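PDB 4ZNM: C-domain type II peptide synthetase from Streptomyces globisporus, which is a condensation-domain protein of a type II peptide synthetase, related in fold to the CoA-dependent acyltransferases. Local coordinates for residues E65-V70 and P135-V140; V70-E75 and L93-A98; N122-T127 and V152-H157. All blocks are in the same frame, centred on the assembly; numbering follows the deposited sequence. Where two conformers were deposited one is given.

Interaction 1 (E65-V70 and P135-V140). With NA (sodium ion), chain C.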
loop_
_atom_site.group_PDB
_atom_site.type_symbol
_atom_site.label_atom_id
_atom_site.label_comp_id
_atom_site.label_asym_id
_atom_site.label_seq_id
_atom_site.Cartn_x
_atom_site.Cartn_y
_atom_site.Cartn_z
ATOM N N GLU A 65 -7.211 18.166 -19.310
ATOM C CA GLU A 65 -8.609 18.436 -18.971
ATOM C C GLU A 65 -9.239 17.257 -18.234
ATOM O O GLU A 65 -9.961 17.455 -17.263
ATOM C CB GLU A 65 -9.425 18.743 -20.223
ATOM C CG GLU A 65 -9.168 20.096 -20.862
ATOM C CD GLU A 65 -9.808 20.231 -22.259
ATOM O OE1 GLU A 65 -10.162 19.197 -22.880
ATOM O OE2 GLU A 65 -9.950 21.378 -22.733
ATOM N N ALA A 66 -8.966 16.040 -18.689
ATOM C CA ALA A 66 -9.499 14.855 -18.041
ATOM C C ALA A 66 -9.018 14.753 -16.598
ATOM O O ALA A 66 -9.737 14.298 -15.727
ATOM C CB ALA A 66 -9.110 13.604 -18.833
ATOM N N LEU A 67 -7.771 15.131 -16.355
ATOM C CA LEU A 67 -7.227 15.098 -15.008
ATOM C C LEU A 67 -7.973 16.076 -14.084
ATOM O O LEU A 67 -8.281 15.745 -12.928
ATOM C CB LEU A 67 -5.736 15.413 -15.026
ATOM C CG LEU A 67 -5.115 15.016 -13.687
ATOM C CD1 LEU A 67 -4.564 13.620 -13.821
ATOM C CD2 LEU A 67 -4.073 16.013 -13.232
ATOM N N GLY A 68 -8.266 17.259 -14.595
ATOM C CA GLY A 68 -9.195 18.175 -13.946
ATOM C C GLY A 68 -10.532 17.500 -13.644
ATOM O O GLY A 68 -11.046 17.598 -12.535
ATOM N N ASP A 69 -11.051 16.755 -14.610
ATOM C CA ASP A 69 -12.359 16.076 -14.482
ATOM C C ASP A 69 -12.342 15.079 -13.322
ATOM O O ASP A 69 -13.316 14.958 -12.575
ATOM C CB ASP A 69 -12.727 15.299 -15.758
ATOM C CG ASP A 69 -13.048 16.191 -16.945
ATOM O OD1 ASP A 69 -13.302 17.393 -16.731
ATOM O OD2 ASP A 69 -13.078 15.673 -18.106
ATOM N N VAL A 70 -11.223 14.371 -13.178
ATOM C CA VAL A 70 -11.144 13.278 -12.222
ATOM C C VAL A 70 -10.972 13.818 -10.806
ATOM O O VAL A 70 -11.333 13.146 -9.837
ATOM C CB VAL A 70 -10.017 12.274 -12.590
ATOM C CG1 VAL A 70 -8.623 12.771 -12.189
ATOM C CG2 VAL A 70 -10.282 10.928 -11.921
ATOM N N PRO A 135 -2.457 20.839 -5.160
ATOM C CA PRO A 135 -3.177 19.612 -5.523
ATOM C C PRO A 135 -2.887 18.450 -4.572
ATOM O O PRO A 135 -1.893 18.450 -3.866
ATOM C CB PRO A 135 -2.654 19.302 -6.918
ATOM C CG PRO A 135 -1.226 19.771 -6.884
ATOM C CD PRO A 135 -1.235 21.012 -5.980
ATOM N N LEU A 136 -3.772 17.468 -4.583
ATOM C CA LEU A 136 -3.552 16.205 -3.917
ATOM C C LEU A 136 -3.264 15.081 -4.920
ATOM O O LEU A 136 -3.056 13.928 -4.528
ATOM C CB LEU A 136 -4.781 15.872 -3.090
ATOM C CG LEU A 136 -5.054 16.863 -1.946
ATOM C CD1 LEU A 136 -6.333 16.443 -1.255
ATOM C CD2 LEU A 136 -3.894 16.891 -0.984
ATOM N N LEU A 137 -3.278 15.419 -6.219
ATOM C CA LEU A 137 -2.983 14.466 -7.286
ATOM C C LEU A 137 -2.207 15.230 -8.336
ATOM O O LEU A 137 -2.647 16.290 -8.732
ATOM C CB LEU A 137 -4.262 13.884 -7.895
ATOM C CG LEU A 137 -4.149 13.054 -9.179
ATOM C CD1 LEU A 137 -3.516 11.672 -8.921
ATOM C CD2 LEU A 137 -5.536 12.858 -9.853
ATOM N N ARG A 138 -1.061 14.709 -8.748
ATOM C CA ARG A 138 -0.348 15.242 -9.903
ATOM C C ARG A 138 -0.084 14.151 -10.918
ATOM O O ARG A 138 -0.089 12.967 -10.579
ATOM C CB ARG A 138 0.982 15.846 -9.517
ATOM C CG ARG A 138 0.874 17.098 -8.701
ATOM C CD ARG A 138 2.207 17.858 -8.646
ATOM N NE ARG A 138 3.170 17.266 -7.713
ATOM C CZ ARG A 138 4.177 16.462 -8.052
ATOM N NH1 ARG A 138 5.000 16.013 -7.093
ATOM N NH2 ARG A 138 4.373 16.118 -9.337
ATOM N N ALA A 139 0.214 14.569 -12.142
ATOM C CA ALA A 139 0.532 13.635 -13.210
ATOM C C ALA A 139 1.718 14.111 -14.017
ATOM O O ALA A 139 1.859 15.312 -14.331
ATOM C CB ALA A 139 -0.646 13.458 -14.113
ATOM N N VAL A 140 2.548 13.150 -14.378
ATOM C CA VAL A 140 3.686 13.392 -15.233
ATOM C C VAL A 140 3.595 12.363 -16.383
ATOM O O VAL A 140 3.568 11.162 -16.153
ATOM C CB VAL A 140 5.000 13.266 -14.464
ATOM C CG1 VAL A 140 6.172 13.521 -15.370
ATOM C CG2 VAL A 140 5.016 14.230 -13.281
HETATM NA NA NA C . -0.785 19.576 -2.208
HETATM O O HOH W 1 1.041 20.354 -3.267
#

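Interaction 2 (V70-E75 and L93-A98)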
loop_
_atom_site.group_PDB
_atom_site.type_symbol
_atom_site.label_atom_id
_atom_site.label_comp_id
_atom_site.label_asym_id
_atom_site.label_seq_id
_atom_site.Cartn_x
_atom_site.Cartn_y
_atom_site.Cartn_z
ATOM N N VAL A 70 -11.223 14.371 -13.178
ATOM C CA VAL A 70 -11.144 13.278 -12.222
ATOM C C VAL A 70 -10.972 13.818 -10.806
ATOM O O VAL A 70 -11.333 13.146 -9.837
ATOM C CB VAL A 70 -10.017 12.274 -12.590
ATOM C CG1 VAL A 70 -8.623 12.771 -12.189
ATOM C CG2 VAL A 70 -10.282 10.928 -11.921
ATOM N N VAL A 71 -10.459 15.041 -10.686
ATOM C CA VAL A 71 -10.371 15.704 -9.395
ATOM C C VAL A 71 -11.740 16.266 -9.010
ATOM O O VAL A 71 -12.132 16.198 -7.844
ATOM C CB VAL A 71 -9.310 16.808 -9.409
ATOM C CG1 VAL A 71 -9.410 17.658 -8.141
ATOM C CG2 VAL A 71 -7.902 16.162 -9.511
ATOM N N VAL A 72 -12.481 16.793 -9.983
ATOM C CA VAL A 72 -13.827 17.272 -9.697
ATOM C C VAL A 72 -14.676 16.079 -9.266
ATOM O O VAL A 72 -15.486 16.190 -8.367
ATOM C CB VAL A 72 -14.453 17.965 -10.873
ATOM C CG1 VAL A 72 -15.937 18.175 -10.636
ATOM C CG2 VAL A 72 -13.736 19.301 -11.173
ATOM N N ARG A 73 -14.468 14.944 -9.923
ATOM C CA ARG A 73 -15.258 13.736 -9.683
ATOM C C ARG A 73 -15.136 13.164 -8.266
ATOM O O ARG A 73 -16.111 12.657 -7.720
ATOM C CB ARG A 73 -14.829 12.672 -10.688
ATOM C CG ARG A 73 -15.432 11.306 -10.489
ATOM C CD ARG A 73 -15.154 10.433 -11.699
ATOM N NE ARG A 73 -15.577 9.067 -11.457
ATOM C CZ ARG A 73 -16.782 8.582 -11.738
ATOM N NH1 ARG A 73 -17.714 9.336 -12.326
ATOM N NH2 ARG A 73 -17.047 7.317 -11.441
ATOM N N HIS A 74 -13.939 13.232 -7.693
ATOM C CA HIS A 74 -13.642 12.577 -6.414
ATOM C C HIS A 74 -13.283 13.600 -5.330
ATOM O O HIS A 74 -12.187 14.181 -5.342
ATOM C CB HIS A 74 -12.495 11.584 -6.573
ATOM C CG HIS A 74 -12.822 10.435 -7.468
ATOM N ND1 HIS A 74 -13.759 9.477 -7.135
ATOM C CD2 HIS A 74 -12.350 10.092 -8.694
ATOM C CE1 HIS A 74 -13.864 8.608 -8.128
ATOM N NE2 HIS A 74 -13.015 8.956 -9.081
ATOM N N GLU A 75 -14.190 13.791 -4.381
ATOM C CA GLU A 75 -13.961 14.745 -3.274
ATOM C C GLU A 75 -12.697 14.475 -2.471
ATOM O O GLU A 75 -12.056 15.415 -2.014
ATOM C CB GLU A 75 -15.138 14.752 -2.297
ATOM C CG GLU A 75 -16.310 15.494 -2.835
ATOM C CD GLU A 75 -17.550 15.434 -1.955
ATOM O OE1 GLU A 75 -17.500 14.858 -0.831
ATOM O OE2 GLU A 75 -18.580 15.980 -2.420
ATOM N N LEU A 93 -12.376 21.273 -0.849
ATOM C CA LEU A 93 -12.185 22.506 -1.616
ATOM C C LEU A 93 -12.663 22.347 -3.054
ATOM O O LEU A 93 -12.825 21.222 -3.533
ATOM C CB LEU A 93 -10.695 22.913 -1.602
ATOM C CG LEU A 93 -10.081 23.020 -0.206
ATOM C CD1 LEU A 93 -8.577 22.975 -0.273
ATOM C CD2 LEU A 93 -10.568 24.277 0.485
ATOM N N PRO A 94 -12.894 23.472 -3.739
ATOM C CA PRO A 94 -13.063 23.448 -5.200
ATOM C C PRO A 94 -11.782 22.981 -5.894
ATOM O O PRO A 94 -10.690 23.327 -5.432
ATOM C CB PRO A 94 -13.379 24.909 -5.550
ATOM C CG PRO A 94 -13.677 25.595 -4.270
ATOM C CD PRO A 94 -12.944 24.847 -3.200
ATOM N N ALA A 95 -11.904 22.204 -6.966
ATOM C CA ALA A 95 -10.738 21.702 -7.707
ATOM C C ALA A 95 -9.810 22.836 -8.103
ATOM O O ALA A 95 -10.264 23.943 -8.422
ATOM C CB ALA A 95 -11.186 20.939 -8.966
ATOM N N GLY A 96 -8.509 22.589 -8.069
ATOM C CA GLY A 96 -7.583 23.623 -8.518
ATOM C C GLY A 96 -7.438 23.548 -10.051
ATOM O O GLY A 96 -8.101 22.760 -10.716
ATOM N N PRO A 97 -6.546 24.356 -10.611
ATOM C CA PRO A 97 -6.271 24.325 -12.057
ATOM C C PRO A 97 -5.835 22.964 -12.551
ATOM O O PRO A 97 -4.973 22.312 -11.951
ATOM C CB PRO A 97 -5.139 25.334 -12.223
ATOM C CG PRO A 97 -5.249 26.250 -11.039
ATOM C CD PRO A 97 -5.761 25.388 -9.905
ATOM N N ALA A 98 -6.434 22.499 -13.644
ATOM C CA ALA A 98 -5.961 21.261 -14.265
ATOM C C ALA A 98 -4.498 21.415 -14.681
ATOM O O ALA A 98 -4.164 22.422 -15.307
ATOM C CB ALA A 98 -6.799 20.931 -15.457
#

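Interaction 3 (N122-T127 and V152-H157)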
loop_
_atom_site.group_PDB
_atom_site.type_symbol
_atom_site.label_atom_id
_atom_site.label_comp_id
_atom_site.label_asym_id
_atom_site.label_seq_id
_atom_site.Cartn_x
_atom_site.Cartn_y
_atom_site.Cartn_z
ATOM N N ASN A 122 10.552 6.620 -10.266
ATOM C CA ASN A 122 11.321 6.812 -9.048
ATOM C C ASN A 122 11.566 8.272 -8.780
ATOM O O ASN A 122 11.542 8.713 -7.629
ATOM C CB ASN A 122 12.668 6.107 -9.142
ATOM C CG ASN A 122 12.631 4.730 -8.547
ATOM O OD1 ASN A 122 11.568 4.120 -8.440
ATOM N ND2 ASN A 122 13.783 4.231 -8.151
ATOM N N GLU A 123 11.821 9.020 -9.848
ATOM C CA GLU A 123 12.083 10.446 -9.699
ATOM C C GLU A 123 10.835 11.123 -9.162
ATOM O O GLU A 123 10.911 11.929 -8.244
ATOM C CB GLU A 123 12.502 11.089 -11.033
ATOM C CG GLU A 123 12.796 12.573 -10.863
ATOM C CD GLU A 123 12.933 13.301 -12.173
ATOM O OE1 GLU A 123 13.276 12.649 -13.181
ATOM O OE2 GLU A 123 12.699 14.529 -12.191
ATOM N N VAL A 124 9.674 10.795 -9.713
ATOM C CA VAL A 124 8.436 11.410 -9.228
ATOM C C VAL A 124 8.240 11.047 -7.753
ATOM O O VAL A 124 7.924 11.901 -6.954
ATOM C CB VAL A 124 7.218 10.994 -10.075
ATOM C CG1 VAL A 124 5.907 11.385 -9.389
ATOM C CG2 VAL A 124 7.324 11.620 -11.448
ATOM N N GLU A 125 8.512 9.799 -7.379
ATOM C CA GLU A 125 8.370 9.373 -5.979
ATOM C C GLU A 125 9.297 10.128 -5.036
ATOM O O GLU A 125 9.011 10.240 -3.855
ATOM C CB GLU A 125 8.641 7.862 -5.833
ATOM C CG GLU A 125 8.318 7.320 -4.469
ATOM C CD GLU A 125 8.740 5.852 -4.280
ATOM O OE1 GLU A 125 8.717 5.372 -3.104
ATOM O OE2 GLU A 125 9.097 5.199 -5.291
ATOM N N SER A 126 10.433 10.607 -5.532
ATOM C CA SER A 126 11.302 11.404 -4.675
ATOM C C SER A 126 10.861 12.860 -4.522
ATOM O O SER A 126 11.468 13.581 -3.749
ATOM C CB SER A 126 12.734 11.390 -5.179
ATOM O OG SER A 126 12.821 12.188 -6.351
ATOM N N THR A 127 9.801 13.281 -5.196
ATOM C CA THR A 127 9.312 14.639 -5.033
ATOM C C THR A 127 8.197 14.681 -3.989
ATOM O O THR A 127 7.639 13.650 -3.623
ATOM C CB THR A 127 8.805 15.229 -6.353
ATOM O OG1 THR A 127 7.606 14.553 -6.772
ATOM C CG2 THR A 127 9.879 15.114 -7.414
ATOM N N VAL A 152 2.747 8.704 -15.105
ATOM C CA VAL A 152 2.959 8.570 -13.658
ATOM C C VAL A 152 1.980 9.437 -12.887
ATOM O O VAL A 152 1.893 10.636 -13.095
ATOM C CB VAL A 152 4.377 8.948 -13.224
ATOM C CG1 VAL A 152 4.561 8.748 -11.708
ATOM C CG2 VAL A 152 5.410 8.143 -14.011
ATOM N N LEU A 153 1.238 8.804 -11.994
ATOM C CA LEU A 153 0.408 9.534 -11.068
ATOM C C LEU A 153 0.957 9.487 -9.642
ATOM O O LEU A 153 1.501 8.469 -9.167
ATOM C CB LEU A 153 -1.005 8.975 -11.096
ATOM C CG LEU A 153 -1.666 8.891 -12.475
ATOM C CD1 LEU A 153 -3.110 8.365 -12.293
ATOM C CD2 LEU A 153 -1.635 10.256 -13.174
ATOM N N ILE A 154 0.787 10.596 -8.951
ATOM C CA ILE A 154 1.148 10.680 -7.553
ATOM C C ILE A 154 0.039 11.362 -6.791
ATOM O O ILE A 154 -0.523 12.355 -7.230
ATOM C CB ILE A 154 2.464 11.407 -7.372
ATOM C CG1 ILE A 154 2.822 11.457 -5.890
ATOM C CG2 ILE A 154 2.394 12.766 -7.998
ATOM C CD1 ILE A 154 4.215 11.993 -5.650
ATOM N N ALA A 155 -0.281 10.786 -5.644
ATOM C CA ALA A 155 -1.374 11.269 -4.825
ATOM C C ALA A 155 -0.993 11.151 -3.370
ATOM O O ALA A 155 -0.269 10.231 -2.976
ATOM C CB ALA A 155 -2.623 10.460 -5.097
ATOM N N HIS A 156 -1.508 12.061 -2.560
ATOM C CA HIS A 156 -1.237 11.987 -1.151
ATOM C C HIS A 156 -1.931 10.760 -0.580
ATOM O O HIS A 156 -3.078 10.447 -0.903
ATOM C CB HIS A 156 -1.669 13.250 -0.420
ATOM C CG HIS A 156 -0.915 13.441 0.853
ATOM N ND1 HIS A 156 -1.294 12.858 2.045
ATOM C CD2 HIS A 156 0.253 14.080 1.099
ATOM C CE1 HIS A 156 -0.401 13.156 2.979
ATOM N NE2 HIS A 156 0.545 13.898 2.426
ATOM N N HIS A 157 -1.212 10.053 0.274
ATOM C CA HIS A 157 -1.640 8.730 0.709
ATOM C C HIS A 157 -2.688 8.799 1.832
ATOM O O HIS A 157 -3.254 7.765 2.237
ATOM C CB HIS A 157 -0.379 7.956 1.085
ATOM C CG HIS A 157 -0.562 6.469 1.207
ATOM N ND1 HIS A 157 -1.698 5.797 0.795
ATOM C CD2 HIS A 157 0.265 5.526 1.710
ATOM C CE1 HIS A 157 -1.556 4.507 1.038
ATOM N NE2 HIS A 157 -0.376 4.316 1.597
#

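Interaction 1 (E65-V70 and P135-V140)
Leu-67 carries its CG trans to the backbone N (chi1 -165°), and Leu-137 does likewise from the strand (chi1 170°), which turns the two isobutyl groups toward each other between helix and strand, where they cross at a slant. This is helix-on-sheet packing within the chloramphenicol acetyltransferase-like fold of condensation domains: helix 60-73 lies over one face of the mixed sheet, and its segment 65-70 runs roughly antiparallel to 137-140, the two axes 10.0 Å apart at closest approach. The CD1 methyl of Leu-67 sits 3.9 Å from CB of Ala-139 and 4.2 Å from CD2 of Leu-137, two residues apart on the same strand face. The small Ala-139 probably helps the leucine approach the sheet. Val-70, one turn further along, crosses Leu-137 at about a right angle and brings CG1 to the same CD2 methyl, although this placement is less certain because the valine was modelled in two conformers. All four residues are buried, and no hydrogen bond links the segments. Arg-138 points from the other face of the strand, where its NH1 bonds to Thr-127 OG1 and Gly-128 O. Just before the strand, after a cis peptide bond, the backbone oxygen of Pro-135 joins those of Ser-130 and Glu-133 around a sodium ion, with Pro-135 O 2.3 Å from the metal.

Interaction 2 (V70-E75 and L93-A98)
Val-71 and Val-72 meet Ala-95 beside the end of helix 60-73, where the flat group is the imidazole of His-74: CG of Arg-73 lies 3.6 Å above one face, displaced toward the rim, and CG2 of Val-70, in the conformer given, lies in plane at the edge. This is loop-on-helix packing at the C-terminal turn of helix 60-73 in the condensation domain; the loop joins strands 87-92 and 101-104. His-74 is the residue at which the chain leaves the helical conformation, and its N makes weak hydrogen bonds to the O atoms of Val-70 and Val-71. Its ring belongs to the side of the helix turned away from Ala-95; there NE2 bonds to Asp-171 OD2, the carboxylate oxygen that also forms a salt bridge with Arg-73 NE.

The contact itself is a single methyl group set against two valines. CB of Ala-95 points at the helix and touches CG1 of Val-71 at 3.8 Å and CG2 of Val-72 at 3.7 Å. The two valines have much the same chi1 (170° and 168°) yet offer different branches: Val-71 uses the methyl trans to its backbone N, Val-72 the one beside it, because neighbouring positions on a helix face different ways. No hydrogen bond crosses directly. Instead Arg-78 bridges the parts with its guanidinium: NE bonds to Val-71 O, NH2 to Val-72 O, and NH1 to Leu-93 O.

Interaction 3 (N122-T127 and V152-H157)
Val-124 and Val-152 reach toward each other tip to tip, their CG1 methyls 3.8 Å apart, whereas Val-124 and Ile-154 slide past one another in opposite directions. The valine of helix 110-125 thus fits over two residues on the same face of strand 148-156. Its CG1, set trans to the backbone N (chi1 168°), lies 4.0 Å from CB of Ile-154, and CD1 of Ile-154 comes 3.9 Å from Val-124 O. Leu-153, between them on the strand, points to the opposite face and packs on helix 162-180, so the sheet is covered on both sides.

In the last turn of helix 110-125 two carbonyl oxygens are taken up by hydroxyl groups. Val-124 O accepts bonds from Thr-127 N and, in the carbonyl plane on a lone pair, from Thr-127 OG1 at 2.7 Å. Ser-126 OG reaches Glu-123 O, tilted 18° from its carbonyl plane. No hydrogen bond joins the two segments themselves: Val-124 O is already gripped by two donors, which probably lets the apolar CD1 of Ile-154 lie against it at little cost.

Interactions 1 and 3 are buried and belong to the core, on opposite faces of one sheet: helix 60-73 covers the first and helix 110-125 the second. Their strands, 137-143 and 148-156, are antiparallel neighbours, with Val-140 O 2.8 Å from Val-152 N in a probable hydrogen bond. Interaction 2 lies at the surface, yet shares helix 60-73 and Val-70 with interaction 1; CG2 of Val-71 also reaches CD2 of Leu-137. All three meet through aliphatic groups. The buried contacts set branched side chains against strand residues, including one alanine in interaction 1; the surface contact sets two valines against the methyl of a single loop alanine, supplemented by arginine bonds to main-chain oxygens.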